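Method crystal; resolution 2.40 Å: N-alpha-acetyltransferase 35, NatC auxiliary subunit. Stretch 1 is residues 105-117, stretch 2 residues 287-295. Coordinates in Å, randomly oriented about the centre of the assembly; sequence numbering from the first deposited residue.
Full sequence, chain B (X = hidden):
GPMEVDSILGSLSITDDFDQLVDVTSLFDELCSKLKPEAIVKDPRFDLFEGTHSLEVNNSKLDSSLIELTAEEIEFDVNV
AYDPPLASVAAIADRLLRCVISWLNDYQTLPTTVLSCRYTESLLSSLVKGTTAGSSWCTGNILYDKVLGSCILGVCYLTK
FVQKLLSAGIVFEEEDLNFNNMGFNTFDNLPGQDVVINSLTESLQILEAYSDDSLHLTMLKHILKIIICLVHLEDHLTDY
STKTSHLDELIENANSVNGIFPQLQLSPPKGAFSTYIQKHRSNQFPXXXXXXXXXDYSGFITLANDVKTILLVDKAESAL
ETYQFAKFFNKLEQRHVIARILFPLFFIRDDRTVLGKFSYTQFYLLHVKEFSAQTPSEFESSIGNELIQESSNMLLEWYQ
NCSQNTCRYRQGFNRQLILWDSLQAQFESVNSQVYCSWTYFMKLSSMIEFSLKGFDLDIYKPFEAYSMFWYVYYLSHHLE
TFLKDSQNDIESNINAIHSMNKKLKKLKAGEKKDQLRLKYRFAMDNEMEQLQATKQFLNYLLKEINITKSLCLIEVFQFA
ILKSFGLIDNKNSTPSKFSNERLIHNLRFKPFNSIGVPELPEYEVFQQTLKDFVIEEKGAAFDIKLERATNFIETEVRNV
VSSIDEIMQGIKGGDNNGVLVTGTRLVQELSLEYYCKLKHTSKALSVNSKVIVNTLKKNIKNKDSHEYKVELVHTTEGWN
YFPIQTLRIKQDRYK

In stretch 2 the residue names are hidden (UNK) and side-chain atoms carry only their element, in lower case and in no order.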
ATOM      1  N   ASN B 105     -10.442  -5.617  -7.983  1.00 44.11           N
ATOM      2  CA  ASN B 105      -9.277  -5.638  -8.863  1.00 43.08           C
ATOM      3  C   ASN B 105      -8.681  -4.247  -9.049  1.00 45.16           C
ATOM      4  O   ASN B 105      -7.455  -4.089  -9.026  1.00 47.81           O
ATOM      5  CB  ASN B 105      -9.648  -6.235 -10.224  1.00 43.64           C
ATOM      6  CG  ASN B 105     -10.014  -7.705 -10.142  1.00 42.63           C
ATOM      7  OD1 ASN B 105     -10.997  -8.076  -9.500  1.00 41.03           O
ATOM      8  ND2 ASN B 105      -9.234  -8.548 -10.808  1.00 44.25           N
ATOM      9  N   ASP B 106      -9.521  -3.231  -9.236  1.00 45.65           N
ATOM     10  CA  ASP B 106      -9.055  -1.885  -9.541  1.00 47.97           C
ATOM     11  C   ASP B 106      -9.063  -0.960  -8.326  1.00 46.18           C
ATOM     12  O   ASP B 106      -8.820   0.242  -8.478  1.00 46.04           O
ATOM     13  CB  ASP B 106      -9.893  -1.283 -10.670  1.00 51.81           C
ATOM     14  CG  ASP B 106      -9.843  -2.112 -11.944  1.00 57.15           C
ATOM     15  OD1 ASP B 106      -8.894  -2.911 -12.102  1.00 58.97           O
ATOM     16  OD2 ASP B 106     -10.748  -1.958 -12.791  1.00 60.70           O
ATOM     17  N   TYR B 107      -9.349  -1.489  -7.134  1.00 45.56           N
ATOM     18  CA  TYR B 107      -9.208  -0.749  -5.875  1.00 46.96           C
ATOM     19  C   TYR B 107     -10.143   0.460  -5.806  1.00 50.93           C
ATOM     20  O   TYR B 107      -9.789   1.505  -5.254  1.00 51.07           O
ATOM     21  CB  TYR B 107      -7.757  -0.310  -5.651  1.00 46.20           C
ATOM     22  CG  TYR B 107      -6.730  -1.413  -5.777  1.00 47.18           C
ATOM     23  CD1 TYR B 107      -6.413  -2.218  -4.692  1.00 46.90           C
ATOM     24  CD2 TYR B 107      -6.062  -1.635  -6.976  1.00 47.09           C
ATOM     25  CE1 TYR B 107      -5.469  -3.224  -4.798  1.00 44.94           C
ATOM     26  CE2 TYR B 107      -5.116  -2.639  -7.094  1.00 45.67           C
ATOM     27  CZ  TYR B 107      -4.823  -3.430  -6.002  1.00 44.24           C
ATOM     28  OH  TYR B 107      -3.884  -4.430  -6.113  1.00 43.92           O
ATOM     29  N   GLN B 108     -11.343   0.328  -6.361  1.00 49.16           N
ATOM     30  CA  GLN B 108     -12.308   1.411  -6.250  1.00 51.27           C
ATOM     31  C   GLN B 108     -13.117   1.260  -4.967  1.00 51.58           C
ATOM     32  O   GLN B 108     -13.175   0.187  -4.362  1.00 50.82           O
ATOM     33  CB  GLN B 108     -13.237   1.456  -7.464  1.00 51.30           C
ATOM     34  CG  GLN B 108     -12.525   1.795  -8.760  1.00 50.63           C
ATOM     35  CD  GLN B 108     -11.562   2.959  -8.611  1.00 51.73           C
ATOM     36  OE1 GLN B 108     -11.973   4.100  -8.391  1.00 52.22           O
ATOM     37  NE2 GLN B 108     -10.270   2.673  -8.732  1.00 50.49           N
ATOM     38  N   THR B 109     -13.741   2.360  -4.555  1.00 52.72           N
ATOM     39  CA  THR B 109     -14.480   2.374  -3.303  1.00 51.52           C
ATOM     40  C   THR B 109     -15.765   1.566  -3.418  1.00 51.57           C
ATOM     41  O   THR B 109     -16.371   1.458  -4.488  1.00 53.21           O
ATOM     42  CB  THR B 109     -14.813   3.805  -2.883  1.00 53.09           C
ATOM     43  OG1 THR B 109     -15.516   4.463  -3.945  1.00 58.12           O
ATOM     44  CG2 THR B 109     -13.549   4.581  -2.561  1.00 48.76           C
ATOM     45  N   LEU B 110     -16.173   0.992  -2.290  1.00 51.25           N
ATOM     46  CA  LEU B 110     -17.432   0.259  -2.246  1.00 51.62           C
ATOM     47  C   LEU B 110     -18.649   1.140  -2.516  1.00 53.88           C
ATOM     48  O   LEU B 110     -19.562   0.674  -3.222  1.00 53.17           O
ATOM     49  CB  LEU B 110     -17.547  -0.460  -0.895  1.00 52.23           C
ATOM     50  CG  LEU B 110     -18.714  -1.422  -0.674  1.00 55.69           C
ATOM     51  CD1 LEU B 110     -18.720  -2.523  -1.722  1.00 57.36           C
ATOM     52  CD2 LEU B 110     -18.647  -2.016   0.724  1.00 55.47           C
ATOM     53  N   PRO B 111     -18.743   2.381  -2.016  1.00 54.60           N
ATOM     54  CA  PRO B 111     -19.919   3.197  -2.362  1.00 56.84           C
ATOM     55  C   PRO B 111     -20.074   3.474  -3.850  1.00 56.56           C
ATOM     56  O   PRO B 111     -21.204   3.678  -4.310  1.00 55.34           O
ATOM     57  CB  PRO B 111     -19.689   4.492  -1.571  1.00 58.57           C
ATOM     58  CG  PRO B 111     -18.852   4.087  -0.425  1.00 57.13           C
ATOM     59  CD  PRO B 111     -17.932   3.034  -0.970  1.00 55.32           C
ATOM     60  N   THR B 112     -18.987   3.490  -4.622  1.00 54.66           N
ATOM     61  CA  THR B 112     -19.075   3.796  -6.046  1.00 54.40           C
ATOM     62  C   THR B 112     -19.171   2.556  -6.923  1.00 52.48           C
ATOM     63  O   THR B 112     -19.275   2.691  -8.147  1.00 53.58           O
ATOM     64  CB  THR B 112     -17.871   4.634  -6.494  1.00 56.31           C
ATOM     65  OG1 THR B 112     -16.659   3.918  -6.231  1.00 55.16           O
ATOM     66  CG2 THR B 112     -17.842   5.972  -5.766  1.00 56.19           C
ATOM     67  N   THR B 113     -19.131   1.358  -6.337  1.00 50.03           N
ATOM     68  CA  THR B 113     -19.212   0.126  -7.115  1.00 50.51           C
ATOM     69  C   THR B 113     -20.448  -0.683  -6.736  1.00 53.22           C
ATOM     70  O   THR B 113     -21.522  -0.486  -7.316  1.00 57.13           O
ATOM     71  CB  THR B 113     -17.943  -0.717  -6.934  1.00 47.25           C
ATOM     72  OG1 THR B 113     -17.756  -1.034  -5.549  1.00 48.41           O
ATOM     73  CG2 THR B 113     -16.723   0.039  -7.441  1.00 43.92           C
ATOM     74  N   VAL B 114     -20.316  -1.587  -5.762  1.00 51.23           N
ATOM     75  CA  VAL B 114     -21.426  -2.476  -5.415  1.00 53.60           C
ATOM     76  C   VAL B 114     -22.606  -1.686  -4.857  1.00 55.34           C
ATOM     77  O   VAL B 114     -23.768  -1.984  -5.162  1.00 57.96           O
ATOM     78  CB  VAL B 114     -20.948  -3.558  -4.430  1.00 51.40           C
ATOM     79  CG1 VAL B 114     -22.106  -4.449  -3.999  1.00 48.17           C
ATOM     80  CG2 VAL B 114     -19.840  -4.389  -5.060  1.00 52.00           C
ATOM     81  N   LEU B 115     -22.333  -0.666  -4.042  1.00 56.55           N
ATOM     82  CA  LEU B 115     -23.394   0.102  -3.404  1.00 59.78           C
ATOM     83  C   LEU B 115     -24.010   1.158  -4.313  1.00 60.25           C
ATOM     84  O   LEU B 115     -25.052   1.715  -3.957  1.00 61.03           O
ATOM     85  CB  LEU B 115     -22.871   0.766  -2.126  1.00 60.94           C
ATOM     86  CG  LEU B 115     -22.501  -0.178  -0.983  1.00 61.35           C
ATOM     87  CD1 LEU B 115     -22.140   0.616   0.262  1.00 63.19           C
ATOM     88  CD2 LEU B 115     -23.639  -1.145  -0.699  1.00 62.12           C
ATOM     89  N   SER B 116     -23.398   1.456  -5.462  1.00 60.42           N
ATOM     90  CA  SER B 116     -24.018   2.368  -6.418  1.00 59.30           C
ATOM     91  C   SER B 116     -25.296   1.789  -7.014  1.00 60.64           C
ATOM     92  O   SER B 116     -26.158   2.550  -7.467  1.00 62.75           O
ATOM     93  CB  SER B 116     -23.028   2.712  -7.533  1.00 57.80           C
ATOM     94  OG  SER B 116     -22.656   1.559  -8.270  1.00 55.40           O
ATOM     95  N   CYS B 117     -25.440   0.468  -7.016  1.00 59.30           N
ATOM     96  CA  CYS B 117     -26.647  -0.161  -7.537  1.00 63.94           C
ATOM     97  C   CYS B 117     -27.820   0.071  -6.588  1.00 63.11           C
ATOM     98  O   CYS B 117     -27.709  -0.159  -5.380  1.00 60.37           O
ATOM     99  CB  CYS B 117     -26.410  -1.659  -7.734  1.00 63.59           C
ATOM    100  SG  CYS B 117     -27.850  -2.614  -8.276  1.00 66.07           S
ATOM    101  N   UNK B 287     -18.178  13.530  -1.686  1.00 63.72           N
ATOM    102  CA  UNK B 287     -18.709  12.777  -2.826  1.00 62.35           C
ATOM    103  C   UNK B 287     -17.616  12.423  -3.822  1.00 64.78           C
ATOM    104  O   UNK B 287     -16.658  13.173  -4.021  1.00 65.65           O
ATOM    105  c   UNK B 287     -19.725  13.742  -3.440  1.00 63.24           C
ATOM    106  c   UNK B 287     -19.209  15.088  -3.084  1.00 64.40           C
ATOM    107  c   UNK B 287     -18.603  14.940  -1.712  1.00 63.91           C
ATOM    108  N   UNK B 288     -17.775  11.262  -4.456  1.00 67.23           N
ATOM    109  CA  UNK B 288     -16.837  10.783  -5.462  1.00 71.13           C
ATOM    110  C   UNK B 288     -17.587  10.362  -6.714  1.00 72.24           C
ATOM    111  O   UNK B 288     -18.666   9.767  -6.633  1.00 73.85           O
ATOM    112  n   UNK B 288     -11.094   8.831  -1.423  1.00 95.76           N
ATOM    113  n   UNK B 288     -11.430   7.656  -3.365  1.00 93.89           N
ATOM    114  c   UNK B 288     -11.843   8.554  -2.481  1.00 93.67           C
ATOM    115  c   UNK B 288     -13.894   8.939  -3.790  1.00 86.23           C
ATOM    116  c   UNK B 288     -16.006   9.598  -4.949  1.00 74.66           C
ATOM    117  n   UNK B 288     -13.002   9.179  -2.661  1.00 90.55           N
ATOM    118  c   UNK B 288     -15.023   9.951  -3.852  1.00 82.30           C
ATOM    119  N   UNK B 289     -17.007  10.670  -7.871  1.00 72.92           N
ATOM    120  CA  UNK B 289     -17.571  10.224  -9.134  1.00 73.88           C
ATOM    121  C   UNK B 289     -17.331   8.729  -9.321  1.00 68.71           C
ATOM    122  O   UNK B 289     -16.431   8.137  -8.722  1.00 65.41           O
ATOM    123  c   UNK B 289     -16.963  11.000 -10.303  1.00 78.45           C
ATOM    124  c   UNK B 289     -17.255  12.491 -10.292  1.00 84.72           C
ATOM    125  c   UNK B 289     -18.751  12.763 -10.334  1.00 90.24           C
ATOM    126  c   UNK B 289     -19.045  14.106 -10.984  1.00 95.35           C
ATOM    127  n   UNK B 289     -18.618  14.108 -12.410  1.00 97.28           N
ATOM    128  N   UNK B 290     -18.158   8.115 -10.161  1.00 67.43           N
ATOM    129  CA  UNK B 290     -18.005   6.700 -10.477  1.00 63.82           C
ATOM    130  C   UNK B 290     -16.911   6.543 -11.523  1.00 63.04           C
ATOM    131  O   UNK B 290     -16.956   7.169 -12.587  1.00 65.01           O
ATOM    132  c   UNK B 290     -19.331   6.100 -10.969  1.00 63.82           C
ATOM    133  c   UNK B 290     -20.409   6.257  -9.895  1.00 61.38           C
ATOM    134  c   UNK B 290     -21.687   5.516 -10.191  1.00 61.25           C
ATOM    135  c   UNK B 290     -19.140   4.634 -11.357  1.00 62.86           C
ATOM    136  N   UNK B 291     -15.926   5.705 -11.219  1.00 60.54           N
ATOM    137  CA  UNK B 291     -14.817   5.472 -12.131  1.00 59.02           C
ATOM    138  C   UNK B 291     -15.248   4.539 -13.256  1.00 56.85           C
ATOM    139  O   UNK B 291     -16.155   3.717 -13.093  1.00 56.08           O
ATOM    140  o   UNK B 291     -13.411   5.634 -10.173  1.00 60.54           O
ATOM    141  c   UNK B 291     -13.625   4.881 -11.373  1.00 58.13           C
ATOM    142  c   UNK B 291     -12.357   4.933 -12.213  1.00 57.29           C
ATOM    143  N   UNK B 292     -14.596   4.684 -14.409  1.00 57.10           N
ATOM    144  CA  UNK B 292     -14.892   3.832 -15.553  1.00 60.55           C
ATOM    145  C   UNK B 292     -14.707   2.363 -15.191  1.00 59.19           C
ATOM    146  O   UNK B 292     -13.695   1.976 -14.599  1.00 58.93           O
ATOM    147  n   UNK B 292     -12.698   1.735 -20.163  1.00 73.79           N
ATOM    148  c   UNK B 292     -13.998   4.204 -16.735  1.00 63.89           C
ATOM    149  c   UNK B 292     -13.541   2.947 -20.361  1.00 73.71           C
ATOM    150  c   UNK B 292     -14.155   3.294 -17.945  1.00 65.82           C
ATOM    151  c   UNK B 292     -13.478   3.891 -19.168  1.00 69.95           C
ATOM    152  N   UNK B 293     -15.693   1.552 -15.547  1.00 58.85           N
ATOM    153  CA  UNK B 293     -15.702   0.140 -15.213  1.00 57.20           C
ATOM    154  C   UNK B 293     -14.869  -0.657 -16.213  1.00 60.09           C
ATOM    155  O   UNK B 293     -14.613  -0.197 -17.328  1.00 62.39           O
ATOM    156  c   UNK B 293     -19.525  -0.108 -14.478  1.00 57.28           C
ATOM    157  c   UNK B 293     -17.136  -0.380 -15.196  1.00 56.11           C
ATOM    158  c   UNK B 293     -18.083   0.282 -14.193  1.00 56.75           C
ATOM    159  c   UNK B 293     -17.695  -0.099 -12.775  1.00 56.48           C
ATOM    160  N   UNK B 294     -14.422  -1.854 -15.832  1.00 59.36           N
ATOM    161  CA  UNK B 294     -13.750  -2.725 -16.802  1.00 60.07           C
ATOM    162  C   UNK B 294     -14.685  -3.084 -17.948  1.00 64.81           C
ATOM    163  O   UNK B 294     -15.909  -3.077 -17.802  1.00 65.96           O
ATOM    164  c   UNK B 294     -13.339  -3.482 -14.574  1.00 53.37           C
ATOM    165  c   UNK B 294     -14.384  -2.415 -14.469  1.00 54.33           C
ATOM    166  c   UNK B 294     -13.381  -3.963 -15.977  1.00 55.04           C
ATOM    167  N   UNK B 295     -14.095  -3.405 -19.099  1.00 67.54           N
ATOM    168  CA  UNK B 295     -14.874  -3.725 -20.288  1.00 71.85           C
ATOM    169  C   UNK B 295     -15.124  -5.218 -20.463  1.00 71.64           C
ATOM    170  O   UNK B 295     -15.963  -5.593 -21.290  1.00 73.43           O
ATOM    171  c   UNK B 295     -14.184  -3.180 -21.546  1.00 75.91           C
ATOM    172  c   UNK B 295     -13.861  -1.699 -21.381  1.00 76.96           C
ATOM    173  o   UNK B 295     -12.970  -3.903 -21.783  1.00 77.74           O
TER

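Position 287 carries three side-chain carbons that close a ring onto its own backbone N, a connectivity unique to proline. Its CA-to-CB bond points away from stretch 1, and the ring makes no contact there. This is Pro287.

Position 288 has three carbons in a row, then a nitrogen, then a carbon bearing two further nitrogens. That planar terminus is a guanidinium, so the residue is Arg288. Its chain is nearly straight after CB (chi2 -157°, chi3 -174°), which carries the guanidinium out to Thr109, where NH1 of Arg288 lies 3.8 Å from CG2 of Thr109. The methyl meets the group obliquely. Nearer the backbone, CG2 of Thr112 sits 4.1 Å from CB of Arg288 and 4.0 Å from its carbonyl O.

Position 289 shows four carbons in an unbranched row ending in a nitrogen: Lys289. Its CA-to-CB bond points away from stretch 1, and CB of Lys289 stays 6.8 Å from CG2 of Thr112. The backbone makes the contact instead, with O of Lys289 3.9 Å from CG2 of Thr112.

Position 290 has four carbons forked at the first, with one arm two carbons long. Branching at CB with unequal arms identifies Ile290. The short arm, CG2, packs 3.8 Å from O of Thr112, while the tip of the long arm, CD1, reaches to 4.1 Å from CB of Ser116. The CA atoms of Thr112 and Ile290 are 5.4 Å apart, the closest of the CA pairs in register.

At position 291 one carbon carries an oxygen and a second carbon; a hydroxyl and a methyl on CB make it Thr291. OG1 of Thr291 donates a hydrogen bond to OE1 of Gln108 at 2.8 Å.

Position 292 again has four carbons in a row and a terminal nitrogen. This is Lys292; its CA-to-CB bond points away from stretch 1, and its side chain makes no contact there.

Position 293 has four carbons forked at the second, the pattern of leucine. Leu293 leaves its CA sideways, and although its end comes nearer, CD2 of Leu293 stops 5.4 Å from CG2 of Thr113.

Position 294 repeats the ring of three carbons closed onto N, hence Pro294. Its CA-to-CB bond points toward stretch 1, and its CG lies 3.5 Å from OD2 of Asp106.

Position 295 has one carbon bearing an oxygen and a carbon, and is Thr295; its side chain is out of reach of stretch 1.

The contact, burying 396 Å² in total, joins two segments without regular strand pairing. Thr112 gives up the most area, its methyl lying against the backbone of Arg288 and Lys289. A type I turn from Leu110 to Thr113 presents it, and OG1 of Thr112 is 2.6 Å from OG1 of Thr109 in a hydrogen bond. The single intersegment hydrogen bond is also braced: NE2 of Gln108 donates to O of Asp106 at 2.8 Å, while OE1 receives Thr291. Van der Waals packing supplies much of the rest.

Stretch 2, residues 287-295: PRKITKLPT
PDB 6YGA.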